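Side-chain contacts in (R)-specific secondary-alkylsulfatase (Pseudomonas sp., PDB 4AXH), which hydrolyses (R)-secondary-alkyl sulfates to (S)-alcohols and sulfate with strict inversion of configuration, using a two-zinc centre of the metallo-beta-lactamase fold: residues S180-D183 / H184-G187; S208-M211 / E212-S216. All coordinates share one frame; numbering follows the deposited sequence.

Contact 1: S180-D183 / H184-G187. With ZN (zinc ion), chain D; ZN (zinc ion), chain C.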
ATOM      1  N   SER A 180       9.084  -9.219 -14.788  1.00 24.97           N
ATOM      2  CA  SER A 180      10.197  -9.117 -13.851  1.00 25.21           C
ATOM      3  C   SER A 180      10.170 -10.053 -12.611  1.00 33.25           C
ATOM      4  O   SER A 180      10.563  -9.612 -11.532  1.00 35.65           O
ATOM      5  CB  SER A 180      10.425  -7.661 -13.465  1.00 25.22           C
ATOM      6  OG  SER A 180       9.271  -7.128 -12.844  1.00 35.70           O
ATOM      7  N   HIS A 181       9.774 -11.341 -12.760  1.00 28.09           N
ATOM      8  CA  HIS A 181       9.814 -12.290 -11.634  1.00 26.40           C
ATOM      9  C   HIS A 181      10.856 -13.377 -11.843  1.00 30.82           C
ATOM     10  O   HIS A 181      11.025 -13.858 -12.963  1.00 30.57           O
ATOM     11  CB  HIS A 181       8.446 -12.887 -11.308  1.00 25.97           C
ATOM     12  CG  HIS A 181       7.488 -11.929 -10.665  1.00 28.18           C
ATOM     13  ND1 HIS A 181       6.117 -12.096 -10.782  1.00 30.39           N
ATOM     14  CD2 HIS A 181       7.725 -10.815  -9.937  1.00 28.55           C
ATOM     15  CE1 HIS A 181       5.575 -11.072 -10.128  1.00 29.51           C
ATOM     16  NE2 HIS A 181       6.506 -10.291  -9.581  1.00 28.69           N
ATOM     17  N   ILE A 182      11.570 -13.746 -10.766  1.00 28.40           N
ATOM     18  CA  ILE A 182      12.660 -14.723 -10.809  1.00 30.82           C
ATOM     19  C   ILE A 182      12.298 -16.081 -11.423  1.00 35.01           C
ATOM     20  O   ILE A 182      13.160 -16.733 -12.010  1.00 36.71           O
ATOM     21  CB  ILE A 182      13.461 -14.849  -9.484  1.00 36.70           C
ATOM     22  CG1 ILE A 182      13.378 -13.560  -8.633  1.00 41.66           C
ATOM     23  CG2 ILE A 182      14.938 -15.200  -9.776  1.00 36.16           C
ATOM     24  CD1 ILE A 182      13.688 -13.706  -7.057  1.00 65.22           C
ATOM     25  N   ASP A 183      11.033 -16.487 -11.337  1.00 29.19           N
ATOM     26  CA  ASP A 183      10.570 -17.751 -11.908  1.00 28.46           C
ATOM     27  C   ASP A 183      10.402 -17.662 -13.422  1.00 32.99           C
ATOM     28  O   ASP A 183      10.030 -18.642 -14.083  1.00 32.74           O
ATOM     29  CB  ASP A 183       9.288 -18.273 -11.202  1.00 29.93           C
ATOM     30  CG  ASP A 183       8.155 -17.275 -10.959  1.00 33.23           C
ATOM     31  OD1 ASP A 183       8.446 -16.083 -10.672  1.00 31.22           O
ATOM     32  OD2 ASP A 183       6.981 -17.692 -11.005  1.00 35.58           O
ATOM     33  N   HIS A 184      10.713 -16.490 -13.982  1.00 29.28           N
ATOM     34  CA  HIS A 184      10.571 -16.265 -15.407  1.00 27.77           C
ATOM     35  C   HIS A 184      11.872 -15.924 -16.124  1.00 31.04           C
ATOM     36  O   HIS A 184      12.013 -16.285 -17.298  1.00 32.33           O
ATOM     37  CB  HIS A 184       9.414 -15.292 -15.670  1.00 28.15           C
ATOM     38  CG  HIS A 184       8.117 -15.806 -15.133  1.00 31.35           C
ATOM     39  ND1 HIS A 184       7.304 -16.635 -15.881  1.00 33.57           N
ATOM     40  CD2 HIS A 184       7.590 -15.682 -13.895  1.00 33.57           C
ATOM     41  CE1 HIS A 184       6.304 -16.980 -15.089  1.00 32.94           C
ATOM     42  NE2 HIS A 184       6.423 -16.417 -13.883  1.00 33.48           N
ATOM     43  N   PHE A 185      12.851 -15.311 -15.417  1.00 26.04           N
ATOM     44  CA  PHE A 185      14.169 -14.968 -15.988  1.00 24.59           C
ATOM     45  C   PHE A 185      15.339 -15.757 -15.364  1.00 30.71           C
ATOM     46  O   PHE A 185      16.447 -15.758 -15.918  1.00 33.72           O
ATOM     47  CB  PHE A 185      14.445 -13.450 -15.867  1.00 25.28           C
ATOM     48  CG  PHE A 185      14.526 -12.857 -14.469  1.00 25.21           C
ATOM     49  CD1 PHE A 185      15.651 -13.046 -13.675  1.00 27.56           C
ATOM     50  CD2 PHE A 185      13.517 -12.030 -13.988  1.00 28.65           C
ATOM     51  CE1 PHE A 185      15.725 -12.498 -12.382  1.00 29.12           C
ATOM     52  CE2 PHE A 185      13.600 -11.452 -12.704  1.00 31.70           C
ATOM     53  CZ  PHE A 185      14.694 -11.704 -11.902  1.00 29.21           C
ATOM     54  N   GLY A 186      15.091 -16.373 -14.206  1.00 24.48           N
ATOM     55  CA  GLY A 186      16.075 -17.053 -13.369  1.00 23.19           C
ATOM     56  C   GLY A 186      16.986 -18.084 -13.970  1.00 27.07           C
ATOM     57  O   GLY A 186      18.091 -18.273 -13.479  1.00 27.84           O
ATOM     58  N   GLY A 187      16.519 -18.780 -14.992  1.00 24.78           N
ATOM     59  CA  GLY A 187      17.291 -19.833 -15.640  1.00 23.66           C
ATOM     60  C   GLY A 187      17.882 -19.498 -16.985  1.00 26.37           C
ATOM     61  O   GLY A 187      18.437 -20.388 -17.640  1.00 26.36           O
TER
HETATM   62 ZN    ZN D 701       4.948 -13.574 -11.775  1.00 39.46          ZN
HETATM   63 ZN    ZN C 700       5.394 -16.815 -12.184  1.00 33.36          ZN
HETATM   64  O   HOH W   1       5.857 -15.224 -10.878  1.00 31.68           O

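Contact 2: S208-M211 / E212-S216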
ATOM      1  N   SER A 208       8.864  -2.777 -20.541  1.00 36.10           N
ATOM      2  CA  SER A 208       9.431  -1.531 -20.045  1.00 35.35           C
ATOM      3  C   SER A 208       9.742  -1.607 -18.550  1.00 40.46           C
ATOM      4  O   SER A 208       8.888  -2.060 -17.759  1.00 41.14           O
ATOM      5  CB  SER A 208       8.435  -0.398 -20.299  1.00 39.26           C
ATOM      6  OG  SER A 208       8.805   0.834 -19.697  1.00 44.53           O
ATOM      7  N   GLY A 209      10.953  -1.165 -18.184  1.00 35.08           N
ATOM      8  CA  GLY A 209      11.400  -1.086 -16.792  1.00 34.32           C
ATOM      9  C   GLY A 209      11.849  -2.364 -16.113  1.00 37.66           C
ATOM     10  O   GLY A 209      11.992  -2.386 -14.880  1.00 36.10           O
ATOM     11  N   PHE A 210      12.101  -3.422 -16.918  1.00 34.11           N
ATOM     12  CA  PHE A 210      12.501  -4.748 -16.464  1.00 35.26           C
ATOM     13  C   PHE A 210      13.690  -4.758 -15.515  1.00 43.84           C
ATOM     14  O   PHE A 210      13.550  -5.224 -14.371  1.00 44.64           O
ATOM     15  CB  PHE A 210      12.715  -5.700 -17.647  1.00 37.23           C
ATOM     16  CG  PHE A 210      13.117  -7.105 -17.253  1.00 39.15           C
ATOM     17  CD1 PHE A 210      14.457  -7.448 -17.092  1.00 40.21           C
ATOM     18  CD2 PHE A 210      12.161  -8.099 -17.088  1.00 42.52           C
ATOM     19  CE1 PHE A 210      14.830  -8.754 -16.753  1.00 41.66           C
ATOM     20  CE2 PHE A 210      12.542  -9.408 -16.766  1.00 42.44           C
ATOM     21  CZ  PHE A 210      13.872  -9.720 -16.602  1.00 39.53           C
ATOM     22  N   MET A 211      14.864  -4.274 -15.993  1.00 42.62           N
ATOM     23  CA  MET A 211      16.104  -4.254 -15.212  1.00 42.36           C
ATOM     24  C   MET A 211      15.963  -3.573 -13.852  1.00 48.85           C
ATOM     25  O   MET A 211      16.279  -4.197 -12.837  1.00 50.08           O
ATOM     26  CB  MET A 211      17.275  -3.719 -16.028  1.00 43.92           C
ATOM     27  CG  MET A 211      17.874  -4.766 -17.001  1.00 46.60           C
ATOM     28  SD  MET A 211      18.483  -6.372 -16.326  1.00 49.27           S
ATOM     29  CE  MET A 211      19.519  -5.798 -14.930  1.00 46.23           C
ATOM     30  N   GLU A 212      15.363  -2.364 -13.825  1.00 45.22           N
ATOM     31  CA  GLU A 212      15.101  -1.601 -12.598  1.00 45.08           C
ATOM     32  C   GLU A 212      14.303  -2.447 -11.615  1.00 50.29           C
ATOM     33  O   GLU A 212      14.606  -2.422 -10.427  1.00 53.13           O
ATOM     34  CB  GLU A 212      14.293  -0.318 -12.909  1.00 46.73           C
ATOM     35  CG  GLU A 212      14.855   0.592 -13.986  1.00 63.55           C
ATOM     36  CD  GLU A 212      14.366   0.424 -15.421  1.00 81.80           C
ATOM     37  OE1 GLU A 212      14.972  -0.363 -16.191  1.00 54.38           O
ATOM     38  OE2 GLU A 212      13.426   1.162 -15.798  1.00 89.40           O
ATOM     39  N   HIS A 213      13.310  -3.216 -12.096  1.00 44.31           N
ATOM     40  CA  HIS A 213      12.440  -4.025 -11.254  1.00 42.98           C
ATOM     41  C   HIS A 213      12.956  -5.395 -10.903  1.00 44.07           C
ATOM     42  O   HIS A 213      12.849  -5.786  -9.747  1.00 42.50           O
ATOM     43  CB  HIS A 213      11.017  -4.080 -11.815  1.00 43.29           C
ATOM     44  CG  HIS A 213      10.343  -2.759 -11.747  1.00 45.89           C
ATOM     45  ND1 HIS A 213      10.048  -2.052 -12.893  1.00 47.10           N
ATOM     46  CD2 HIS A 213      10.010  -2.017 -10.663  1.00 46.23           C
ATOM     47  CE1 HIS A 213       9.488  -0.932 -12.475  1.00 45.93           C
ATOM     48  NE2 HIS A 213       9.446  -0.869 -11.138  1.00 45.91           N
ATOM     49  N   ALA A 214      13.514  -6.125 -11.881  1.00 39.53           N
ATOM     50  CA  ALA A 214      14.084  -7.439 -11.636  1.00 39.27           C
ATOM     51  C   ALA A 214      15.112  -7.372 -10.460  1.00 48.93           C
ATOM     52  O   ALA A 214      15.131  -8.259  -9.611  1.00 48.16           O
ATOM     53  CB  ALA A 214      14.738  -7.956 -12.906  1.00 38.78           C
ATOM     54  N   VAL A 215      15.903  -6.279 -10.381  1.00 50.28           N
ATOM     55  CA  VAL A 215      16.925  -6.090  -9.345  1.00 52.04           C
ATOM     56  C   VAL A 215      16.436  -5.421  -8.022  1.00 61.28           C
ATOM     57  O   VAL A 215      16.899  -5.804  -6.958  1.00 60.49           O
ATOM     58  CB  VAL A 215      18.278  -5.526  -9.919  1.00 54.85           C
ATOM     59  CG1 VAL A 215      18.670  -6.219 -11.228  1.00 53.25           C
ATOM     60  CG2 VAL A 215      18.204  -4.031 -10.160  1.00 54.77           C
ATOM     61  N   SER A 216      15.499  -4.455  -8.098  1.00 63.32           N
ATOM     62  CA  SER A 216      15.000  -3.690  -6.937  1.00 65.82           C
ATOM     63  C   SER A 216      13.971  -4.380  -6.035  1.00 78.58           C
ATOM     64  O   SER A 216      14.111  -4.336  -4.809  1.00 78.98           O
ATOM     65  CB  SER A 216      14.502  -2.310  -7.361  1.00 66.73           C
ATOM     66  OG  SER A 216      15.486  -1.609  -8.106  1.00 64.29           O
TER

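Contact 1: S180-D183 / H184-G187
Asp183 and His184, sequence neighbours, send their side chains the same way onto one zinc ion, chain C, while His181 holds the second, chain D. Asp183 OD2 lies 2.2 Å and His184 NE2 2.0 Å from the first zinc, with carboxylate and imidazole planes 60° apart. His181 ND1 reaches the other ion at 2.1 Å, and one water binds both metals and donates weakly to Asp183 OD1. With His179 these residues form the His-x-His-x-Asp-His motif of the metallo-beta-lactamase superfamily; Glu291, Asp310 and His355 complete the sites. Held by zinc at NE2 and by Asp148 at ND1, the His184 ring has its rotation fixed.

The turn that carries these ligands is closed by the backbone: His181, the N-cap, accepts His184 N at its O, 2.8 Å away, from above the carbonyl plane. Phe185, its CG between backbone N and carbonyl carbon (chi1 62°), turns its ring back along residues 180-182, with Ser180 C at its edge. Ile182 CA lies over one face in a CH-pi contact, 3.9 Å from the centroid and offset toward the rim, and Ile182 CG2 touches CE1. Helix 182-185 follows strand 172-176 of the mixed sheet, with Phe185 facing helix 210-219.

Contact 2: S208-M211 / E212-S216
His213 folds its imidazole back to Gly209, the N-cap residue of helix 210-219. Traced outward, His213 CB lies 3.6 Å from Gly209 O, CG stays near the same oxygen, ND1 closes on it at 2.8 Å, and CE1 at the tip is 3.8 Å from it; the side chain also touches Pro293. With CG beside the backbone N (chi1 -67°), the ring can turn ND1 inward, but the N-H...O angle of 129° marks a weak bond, and the oxygen sits obliquely to the ring. The same Gly209 O also receives His213 N, in the carbonyl plane, so backbone and side chain of one residue share an acceptor.

Glu212 bends at chi2 (94°), which returns its carboxylate to the start of the helix, where OE2 packs 3.2 Å from Gly209 CA. Elsewhere on the turn, Ala214 CB stands over one face of the Phe210 ring, offset toward the rim, 4.2 Å from the centroid. The bent chain of Met211 brings CE to Val215 CG1 at 3.8 Å. Ser216 OG donates to Glu212 O at 2.6 Å, an oxygen that also accepts Ser216 N.

Phe210 also stacks on Tyr177. The i to i+4 bonds begin at Gly209 O itself, with His213 N, and continue from Ala214 N to Phe210 O and Val215 N to Met211 O, as at an alpha-helix N-terminus, here following strand 203-207 in the metallo-beta-lactamase domain.

Along the chain contact 1 closes before contact 2 opens, and both belong to the metallo-beta-lactamase domain. Each occupies a helical turn following a strand of the same mixed sheet: 182-185 comes after 172-176, and 210-219 comes after its parallel neighbour 203-207. Their centres are 11 Å apart, and they touch directly. Phe185 CD2 lies 3.5 Å from Phe210 CZ, with the ring planes at about 75°, and Phe185 CE2 meets Ala214 CB at 3.7 Å. Ser180 OG bonds to Glu217 further along helix 210-219. The metal-binding turn is therefore packed against this helix; its Phe210 side chain stays about 10 Å from a zinc and is no ligand, while Glu217 touches the ligand His181.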